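Long-range contacts in polymeric immunoglobulin receptor (Mus musculus, PDB 4NOF), which probably carries polymeric immunoglobulins across epithelia as the receptor whose ectodomain becomes secretory component, here represented by its second V-type immunoglobulin domain: residues P33-L38 with A95-S100; C39-Q44 with A88-C93; P58-R63 with V78-L83. All coordinates share one frame; numbering follows the deposited sequence.

Contact 1: P33-L38 with A95-S100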
loop_
_atom_site.group_PDB
_atom_site.type_symbol
_atom_site.label_atom_id
_atom_site.label_comp_id
_atom_site.label_asym_id
_atom_site.label_seq_id
_atom_site.Cartn_x
_atom_site.Cartn_y
_atom_site.Cartn_z
ATOM N N PRO A 33 -11.805 -4.557 -12.792
ATOM C CA PRO A 33 -11.771 -3.361 -13.641
ATOM C C PRO A 33 -11.586 -1.997 -12.930
ATOM O O PRO A 33 -11.395 -1.004 -13.616
ATOM C CB PRO A 33 -13.163 -3.358 -14.325
ATOM C CG PRO A 33 -13.867 -4.582 -13.878
ATOM C CD PRO A 33 -13.163 -5.121 -12.681
ATOM N N SER A 34 -11.624 -1.974 -11.595
ATOM C CA SER A 34 -11.680 -0.752 -10.826
ATOM C C SER A 34 -10.283 -0.187 -10.526
ATOM O O SER A 34 -9.277 -0.844 -10.711
ATOM C CB SER A 34 -12.364 -0.983 -9.479
ATOM O OG SER A 34 -13.466 -1.881 -9.516
ATOM N N LYS A 35 -10.281 1.039 -10.053
ATOM C CA LYS A 35 -9.048 1.723 -9.658
ATOM C C LYS A 35 -8.381 0.936 -8.537
ATOM O O LYS A 35 -9.049 0.341 -7.659
ATOM C CB LYS A 35 -9.347 3.157 -9.203
ATOM C CG LYS A 35 -8.126 3.989 -8.852
ATOM C CD LYS A 35 -8.488 5.452 -8.567
ATOM C CE LYS A 35 -9.283 5.559 -7.278
ATOM N NZ LYS A 35 -9.469 6.976 -6.846
ATOM N N LYS A 36 -7.054 0.889 -8.598
ATOM C CA LYS A 36 -6.239 0.236 -7.589
ATOM C C LYS A 36 -5.446 1.318 -6.910
ATOM O O LYS A 36 -4.914 2.166 -7.578
ATOM C CB LYS A 36 -5.244 -0.761 -8.185
ATOM C CG LYS A 36 -5.786 -1.829 -9.165
ATOM C CD LYS A 36 -6.897 -2.638 -8.609
ATOM C CE LYS A 36 -7.239 -3.811 -9.575
ATOM N NZ LYS A 36 -7.597 -3.379 -10.964
ATOM N N SER A 37 -5.370 1.285 -5.581
ATOM C CA SER A 37 -4.701 2.375 -4.863
ATOM C C SER A 37 -4.065 1.858 -3.587
ATOM O O SER A 37 -4.480 0.838 -3.028
ATOM C CB SER A 37 -5.691 3.497 -4.523
ATOM O OG SER A 37 -6.682 3.119 -3.586
ATOM N N LEU A 38 -3.059 2.600 -3.131
ATOM C CA LEU A 38 -2.538 2.462 -1.776
ATOM C C LEU A 38 -2.621 3.820 -1.107
ATOM O O LEU A 38 -2.245 4.842 -1.708
ATOM C CB LEU A 38 -1.079 1.984 -1.796
ATOM C CG LEU A 38 -0.400 1.673 -0.451
ATOM C CD1 LEU A 38 -1.005 0.433 0.181
ATOM C CD2 LEU A 38 1.110 1.531 -0.613
ATOM N N ALA A 95 -8.960 -1.966 -3.966
ATOM C CA ALA A 95 -9.352 -2.154 -5.343
ATOM C C ALA A 95 -10.825 -1.836 -5.399
ATOM O O ALA A 95 -11.609 -2.466 -4.708
ATOM C CB ALA A 95 -9.107 -3.575 -5.794
ATOM N N GLY A 96 -11.176 -0.845 -6.199
ATOM C CA GLY A 96 -12.568 -0.387 -6.290
ATOM C C GLY A 96 -12.820 0.784 -5.413
ATOM O O GLY A 96 -11.935 1.266 -4.763
ATOM N N GLU A 97 -14.071 1.242 -5.398
ATOM C CA GLU A 97 -14.454 2.411 -4.636
ATOM C C GLU A 97 -15.738 2.086 -3.876
ATOM O O GLU A 97 -16.549 1.295 -4.339
ATOM C CB GLU A 97 -14.673 3.600 -5.589
ATOM C CG GLU A 97 -13.397 4.102 -6.270
ATOM C CD GLU A 97 -13.655 4.985 -7.486
ATOM O OE1 GLU A 97 -14.836 5.292 -7.779
ATOM O OE2 GLU A 97 -12.669 5.375 -8.155
ATOM N N GLY A 98 -15.859 2.644 -2.680
ATOM C CA GLY A 98 -17.100 2.578 -1.927
ATOM C C GLY A 98 -17.288 1.283 -1.160
ATOM O O GLY A 98 -16.323 0.557 -0.875
ATOM N N PRO A 99 -18.546 0.962 -0.833
ATOM C CA PRO A 99 -18.829 -0.177 0.070
ATOM C C PRO A 99 -18.375 -1.555 -0.414
ATOM O O PRO A 99 -18.145 -2.428 0.411
ATOM C CB PRO A 99 -20.361 -0.155 0.178
ATOM C CG PRO A 99 -20.731 1.271 -0.081
ATOM C CD PRO A 99 -19.754 1.786 -1.090
ATOM N N SER A 100 -18.289 -1.758 -1.719
ATOM C CA SER A 100 -17.903 -3.043 -2.318
ATOM C C SER A 100 -16.405 -3.133 -2.665
ATOM O O SER A 100 -15.967 -4.105 -3.280
ATOM C CB SER A 100 -18.683 -3.264 -3.600
ATOM O OG SER A 100 -18.541 -2.123 -4.397
HETATM O O HOH W 1 -8.943 2.269 -5.247
#
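Gly96 N donates to Lys35 O at 2.8 Å, almost straight (174° at the hydrogen) and nearly head-on. Beside it Ala95 CA leans on the same Lys35 O at 3.4 Å as a CA-H...O contact. A water near this oxygen, only weakly bonded to it, links Ser37 OG and Gly96 O. Next to the Gly96 N bond, Ser34 CB presses on Gly96 CA at 3.3 Å, tighter than usual for two carbons; the backbone angles of Gly96 would jam a CB against Ala95 O, which favours glycine. The side chains of Lys35 and Glu97 cross at about a right angle, and Lys35 NZ forms a long salt bridge of 3.8 Å with Glu97 OE2. On the sheet face they share, Lys36 lays CD against the methyl of Ala95, CD to CB 3.7 Å. Its chain bends at chi2 (-55°) and again at chi4, and NZ donates to Ser34 O at 3.1 Å, in the carbonyl plane, and also to Ala32 O. Phe27 touches both Lys36 and Ala95. An alanine in place of Lys36 would probably leave Ser34 O and Ala32 O without their ammonium donor and open a gap beside Ala95 CB. Lys36 and Ala95 form an antiparallel non-hydrogen-bonded pair where, in the V-set fold, strand C leaves the BC loop and strand F enters the FG loop, the positions of CDR1 and CDR3 in antibody variable domains.

Contact 2: C39-Q44 with A88-C93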
loop_
_atom_site.group_PDB
_atom_site.type_symbol
_atom_site.label_atom_id
_atom_site.label_comp_id
_atom_site.label_asym_id
_atom_site.label_seq_id
_atom_site.Cartn_x
_atom_site.Cartn_y
_atom_site.Cartn_z
ATOM N N CYS A 39 -3.121 3.837 0.128
ATOM C CA CYS A 39 -3.121 5.057 0.920
ATOM C C CYS A 39 -2.535 4.815 2.311
ATOM O O CYS A 39 -2.455 3.675 2.781
ATOM C CB CYS A 39 -4.525 5.642 1.032
ATOM S SG CYS A 39 -5.739 4.645 1.907
ATOM N N LYS A 40 -2.108 5.907 2.940
ATOM C CA LYS A 40 -1.451 5.848 4.244
ATOM C C LYS A 40 -2.401 6.416 5.275
ATOM O O LYS A 40 -2.938 7.510 5.104
ATOM C CB LYS A 40 -0.136 6.630 4.246
ATOM C CG LYS A 40 0.677 6.413 5.532
ATOM C CD LYS A 40 2.057 7.004 5.461
ATOM C CE LYS A 40 3.013 6.538 6.571
ATOM N NZ LYS A 40 2.549 6.895 7.899
ATOM N N LYS A 41 -2.605 5.701 6.355
ATOM C CA LYS A 41 -3.480 6.208 7.418
ATOM C C LYS A 41 -2.934 7.382 8.238
ATOM O O LYS A 41 -1.753 7.433 8.626
ATOM C CB LYS A 41 -3.827 5.100 8.379
ATOM C CG LYS A 41 -4.731 4.054 7.781
ATOM C CD LYS A 41 -5.761 3.566 8.782
ATOM C CE LYS A 41 -5.828 2.048 8.762
ATOM N NZ LYS A 41 -6.978 1.482 9.510
ATOM N N THR A 42 -3.828 8.338 8.458
ATOM C CA THR A 42 -3.760 9.297 9.562
ATOM C C THR A 42 -4.996 8.960 10.403
ATOM O O THR A 42 -5.826 8.144 9.976
ATOM C CB THR A 42 -3.819 10.752 9.065
ATOM O OG1 THR A 42 -3.068 10.872 7.854
ATOM C CG2 THR A 42 -3.237 11.714 10.106
ATOM N N ASN A 43 -5.151 9.554 11.582
ATOM C CA ASN A 43 -6.152 9.038 12.518
ATOM C C ASN A 43 -7.570 8.937 11.928
ATOM O O ASN A 43 -8.259 7.941 12.169
ATOM C CB ASN A 43 -6.137 9.786 13.860
ATOM C CG ASN A 43 -6.759 8.964 14.988
ATOM O OD1 ASN A 43 -7.939 8.614 14.934
ATOM N ND2 ASN A 43 -5.967 8.653 16.013
ATOM N N GLN A 44 -8.005 9.936 11.157
ATOM C CA GLN A 44 -9.283 9.813 10.432
ATOM C C GLN A 44 -9.194 10.030 8.911
ATOM O O GLN A 44 -10.218 10.045 8.223
ATOM C CB GLN A 44 -10.355 10.706 11.077
ATOM C CG GLN A 44 -11.200 9.955 12.105
ATOM C CD GLN A 44 -11.633 10.821 13.272
ATOM O OE1 GLN A 44 -12.799 11.212 13.377
ATOM N NE2 GLN A 44 -10.692 11.124 14.160
ATOM N N ALA A 88 6.925 4.659 7.876
ATOM C CA ALA A 88 6.343 3.694 8.790
ATOM C C ALA A 88 4.911 4.030 9.105
ATOM O O ALA A 88 4.538 5.206 9.227
ATOM C CB ALA A 88 7.142 3.597 10.088
ATOM N N GLY A 89 4.126 2.972 9.326
ATOM C CA GLY A 89 2.769 3.115 9.813
ATOM C C GLY A 89 1.794 2.264 9.016
ATOM O O GLY A 89 2.188 1.380 8.239
ATOM N N LEU A 90 0.513 2.551 9.228
ATOM C CA LEU A 90 -0.565 1.789 8.596
ATOM C C LEU A 90 -0.900 2.330 7.226
ATOM O O LEU A 90 -0.919 3.546 7.020
ATOM C CB LEU A 90 -1.851 1.848 9.438
ATOM C CG LEU A 90 -1.774 1.070 10.765
ATOM C CD1 LEU A 90 -2.946 1.458 11.674
ATOM C CD2 LEU A 90 -1.695 -0.427 10.533
ATOM N N TYR A 91 -1.183 1.394 6.312
ATOM C CA TYR A 91 -1.621 1.665 4.954
ATOM C C TYR A 91 -2.836 0.790 4.651
ATOM O O TYR A 91 -3.113 -0.211 5.311
ATOM C CB TYR A 91 -0.530 1.323 3.948
ATOM C CG TYR A 91 0.738 2.151 4.001
ATOM C CD1 TYR A 91 1.694 1.981 5.009
ATOM C CD2 TYR A 91 1.034 3.052 2.971
ATOM C CE1 TYR A 91 2.845 2.715 5.002
ATOM C CE2 TYR A 91 2.212 3.766 2.956
ATOM C CZ TYR A 91 3.111 3.615 3.982
ATOM O OH TYR A 91 4.307 4.356 3.950
ATOM N N ILE A 92 -3.572 1.188 3.630
ATOM C CA ILE A 92 -4.708 0.426 3.126
ATOM C C ILE A 92 -4.560 0.266 1.620
ATOM O O ILE A 92 -4.402 1.273 0.891
ATOM C CB ILE A 92 -6.084 1.077 3.456
ATOM C CG1 ILE A 92 -6.295 1.210 4.961
ATOM C CG2 ILE A 92 -7.186 0.218 2.894
ATOM C CD1 ILE A 92 -7.557 1.999 5.323
ATOM N N CYS A 93 -4.579 -0.986 1.179
ATOM C CA CYS A 93 -4.732 -1.350 -0.253
ATOM C C CYS A 93 -6.184 -1.276 -0.579
ATOM O O CYS A 93 -7.010 -1.774 0.213
ATOM C CB CYS A 93 -4.394 -2.799 -0.493
ATOM S SG CYS A 93 -2.725 -3.306 -0.154
HETATM O O HOH W 2 0.064 5.460 8.964
#
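Leu90 O takes two donors, Lys41 N at 2.8 Å and a water at 2.9 Å. The same water donates to Lys41 O and accepts from Lys40 NZ, so the lysine ammonium is tied to the backbone of both strands. NZ also donates directly to Ala88 O at 2.9 Å, approaching from above the carbonyl plane. Lys40 gets there by running over Tyr91: CG is anti to the backbone N (chi1 -171°), and the chain stays extended until it bends at chi4. Its CG lies over one face of the ring, 4.1 Å from the centroid and displaced toward the rim, a CH-pi contact, while CD and CE pass above CZ and OH. The Tyr91 hydroxyl bonds Asp87 O, four residues back, the tyrosine corner of immunoglobulin domains, and also meets Tyr60 OH. Cys39 and Ile92 form an antiparallel hydrogen-bonded pair, with Cys39 N to Ile92 O 3.0 Å and Ile92 N to Cys39 O 2.9 Å. The bent chain of Lys41 brings CE to Ile92 CD1 at 3.8 Å, and its CB meets Leu90 CB. Strand 89-95 lies between strands 36-41 and 102-111, and Cys93 ties it to Cys25 of the facing sheet by the disulfide characteristic of the fold; on the other flank of strand 36-41, Cys39 is joined to Cys46 of strand 46-51.

Contact 3: P58-R63 with V78-L83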
loop_
_atom_site.group_PDB
_atom_site.type_symbol
_atom_site.label_atom_id
_atom_site.label_comp_id
_atom_site.label_asym_id
_atom_site.label_seq_id
_atom_site.Cartn_x
_atom_site.Cartn_y
_atom_site.Cartn_z
ATOM N N PRO A 58 3.613 13.490 -3.713
ATOM C CA PRO A 58 4.967 14.032 -3.893
ATOM C C PRO A 58 6.040 13.468 -2.976
ATOM O O PRO A 58 7.222 13.422 -3.369
ATOM C CB PRO A 58 4.802 15.554 -3.567
ATOM C CG PRO A 58 3.374 15.838 -3.589
ATOM C CD PRO A 58 2.580 14.530 -3.524
ATOM N N SER A 59 5.659 13.002 -1.788
ATOM C CA SER A 59 6.614 12.384 -0.873
ATOM C C SER A 59 7.102 11.004 -1.303
ATOM O O SER A 59 8.106 10.516 -0.760
ATOM C CB SER A 59 6.044 12.309 0.541
ATOM O OG SER A 59 5.802 13.629 1.039
ATOM N N TYR A 60 6.452 10.407 -2.297
ATOM C CA TYR A 60 6.790 9.073 -2.778
ATOM C C TYR A 60 7.175 9.024 -4.251
ATOM O O TYR A 60 7.542 7.989 -4.757
ATOM C CB TYR A 60 5.618 8.134 -2.563
ATOM C CG TYR A 60 5.283 7.800 -1.136
ATOM C CD1 TYR A 60 4.443 8.621 -0.392
ATOM C CD2 TYR A 60 5.754 6.633 -0.537
ATOM C CE1 TYR A 60 4.075 8.293 0.915
ATOM C CE2 TYR A 60 5.391 6.301 0.770
ATOM C CZ TYR A 60 4.563 7.135 1.499
ATOM O OH TYR A 60 4.160 6.835 2.804
ATOM N N ILE A 61 7.115 10.148 -4.964
ATOM C CA ILE A 61 7.394 10.068 -6.391
ATOM C C ILE A 61 8.848 9.632 -6.604
ATOM O O ILE A 61 9.752 9.988 -5.825
ATOM C CB ILE A 61 7.072 11.374 -7.149
ATOM C CG1 ILE A 61 7.088 11.097 -8.658
ATOM C CG2 ILE A 61 8.003 12.465 -6.697
ATOM C CD1 ILE A 61 6.500 12.156 -9.548
ATOM N N GLY A 62 9.028 8.777 -7.594
ATOM C CA GLY A 62 10.336 8.165 -7.870
ATOM C C GLY A 62 10.682 6.975 -6.982
ATOM O O GLY A 62 11.701 6.318 -7.205
ATOM N N ARG A 63 9.857 6.718 -5.968
ATOM C CA ARG A 63 10.089 5.634 -4.992
ATOM C C ARG A 63 8.994 4.598 -4.963
ATOM O O ARG A 63 9.196 3.519 -4.419
ATOM C CB ARG A 63 10.194 6.167 -3.549
ATOM C CG ARG A 63 11.174 7.264 -3.327
ATOM C CD ARG A 63 11.433 7.493 -1.840
ATOM N NE ARG A 63 10.346 8.043 -1.053
ATOM C CZ ARG A 63 9.829 7.457 0.041
ATOM N NH1 ARG A 63 10.277 6.279 0.435
ATOM N NH2 ARG A 63 8.863 8.052 0.739
ATOM N N VAL A 78 2.556 -2.838 -4.729
ATOM C CA VAL A 78 3.220 -1.541 -4.663
ATOM C C VAL A 78 4.603 -1.683 -4.065
ATOM O O VAL A 78 4.754 -2.144 -2.934
ATOM C CB VAL A 78 2.409 -0.515 -3.845
ATOM C CG1 VAL A 78 3.144 0.807 -3.802
ATOM C CG2 VAL A 78 1.021 -0.339 -4.457
ATOM N N ASN A 79 5.626 -1.352 -4.848
ATOM C CA ASN A 79 6.968 -1.349 -4.327
ATOM C C ASN A 79 7.273 0.029 -3.852
ATOM O O ASN A 79 7.048 0.980 -4.572
ATOM C CB ASN A 79 8.016 -1.783 -5.360
ATOM C CG ASN A 79 9.403 -1.920 -4.731
ATOM O OD1 ASN A 79 10.194 -1.009 -4.824
ATOM N ND2 ASN A 79 9.648 -3.008 -4.018
ATOM N N ILE A 80 7.775 0.146 -2.629
ATOM C CA ILE A 80 8.285 1.412 -2.145
ATOM C C ILE A 80 9.749 1.258 -1.821
ATOM O O ILE A 80 10.123 0.412 -1.008
ATOM C CB ILE A 80 7.526 1.932 -0.895
ATOM C CG1 ILE A 80 6.025 2.048 -1.160
ATOM C CG2 ILE A 80 8.060 3.285 -0.465
ATOM C CD1 ILE A 80 5.221 2.212 0.084
ATOM N N SER A 81 10.567 2.063 -2.481
ATOM C CA SER A 81 12.022 2.002 -2.270
ATOM C C SER A 81 12.550 3.146 -1.392
ATOM O O SER A 81 11.858 4.108 -1.109
ATOM C CB SER A 81 12.725 2.011 -3.614
ATOM O OG SER A 81 12.468 3.204 -4.309
ATOM N N HIS A 82 13.810 3.026 -0.983
ATOM C CA HIS A 82 14.474 4.054 -0.187
ATOM C C HIS A 82 13.651 4.428 1.035
ATOM O O HIS A 82 13.384 5.593 1.306
ATOM C CB HIS A 82 14.751 5.293 -1.057
ATOM C CG HIS A 82 15.622 4.999 -2.240
ATOM N ND1 HIS A 82 15.187 5.131 -3.542
ATOM C CD2 HIS A 82 16.884 4.512 -2.315
ATOM C CE1 HIS A 82 16.154 4.765 -4.367
ATOM N NE2 HIS A 82 17.193 4.381 -3.649
ATOM N N LEU A 83 13.235 3.413 1.781
ATOM C CA LEU A 83 12.370 3.641 2.929
ATOM C C LEU A 83 12.954 4.604 3.951
ATOM O O LEU A 83 14.160 4.550 4.239
ATOM C CB LEU A 83 12.050 2.333 3.601
ATOM C CG LEU A 83 11.135 1.419 2.781
ATOM C CD1 LEU A 83 11.159 0.003 3.336
ATOM C CD2 LEU A 83 9.724 1.967 2.784
HETATM O O HOH W 3 9.943 1.392 -6.061
#
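Arg63 reaches from the end of 58-63 across to Ser81, its guanidinium pointing one edge at Ser81 and another at Ser59. NH1 donates to Ser81 O at 3.1 Å, with the acceptor close to the guanidinium plane and the donor nearly in line with the C=O bond. On the neighbouring edge NH2 donates to Ser59 O at 3.0 Å, again almost in plane, and NE adds a weak bond to the same oxygen. The bend at chi3 (-69°) brings NE round to Ser59 O; the near-planar bonds of NH1 and NH2 to the two carbonyls would help fix the rotation of the group. NH1 also forms a salt bridge with Asp87, the arginine-aspartate pair common in V-set domains, and the aspartate would probably balance the arginine's charge.

Tyr60 lies under this group: NH2 stands 3.6 Å above one ring face, displaced toward the rim. The ring turns its edge to Ile80, CD2 to CG2 4.1 Å, and CG2 in turn sits by Arg63 NH1. His82 meets the arginine chain with CB near CD, its ring plane inclined 49° to the guanidinium.

The backbone oxygen of Arg63 is gripped as well. Ser81 N donates to it at 2.8 Å in the carbonyl plane, and Ser81 OG, placed between the backbone N and the carbonyl carbon (chi1 63°), adds a longer bond of 3.3 Å. A water lies within bonding distance of both Arg63 O and Asn79 OD1. Asn79 ND2 is held by Thr22 and Asn20, and a bound N-acetylglucosamine lies about 6 Å from the Asn79 side chain. Segment 58-63 leads into strand 64-67, an outer strand of the three-stranded sheet, and its last residue is fastened where strand 75-80, the middle strand, passes into the following loop.

The first segment from the N terminus, 33-38, runs directly into 39-44 on strand 36-41; 58-63 and 78-83 follow, and 88-93 and 95-100 come last on and just after strand 89-95. The contacts nest without crossing: contact 3 closes the innermost loop, contact 2 encloses it, and contact 1 encloses both. Contacts 1 and 2 zip two neighbouring strands of the five-stranded sheet, from the BC and FG loops toward the other end of the pair, whereas contact 3 fastens the loop before strand 64-67 to the end of strand 75-80 in the three-stranded sheet. Leu38 joins the sheets across the core, packing on Val78 and Ile80 of one and Tyr91 of the other.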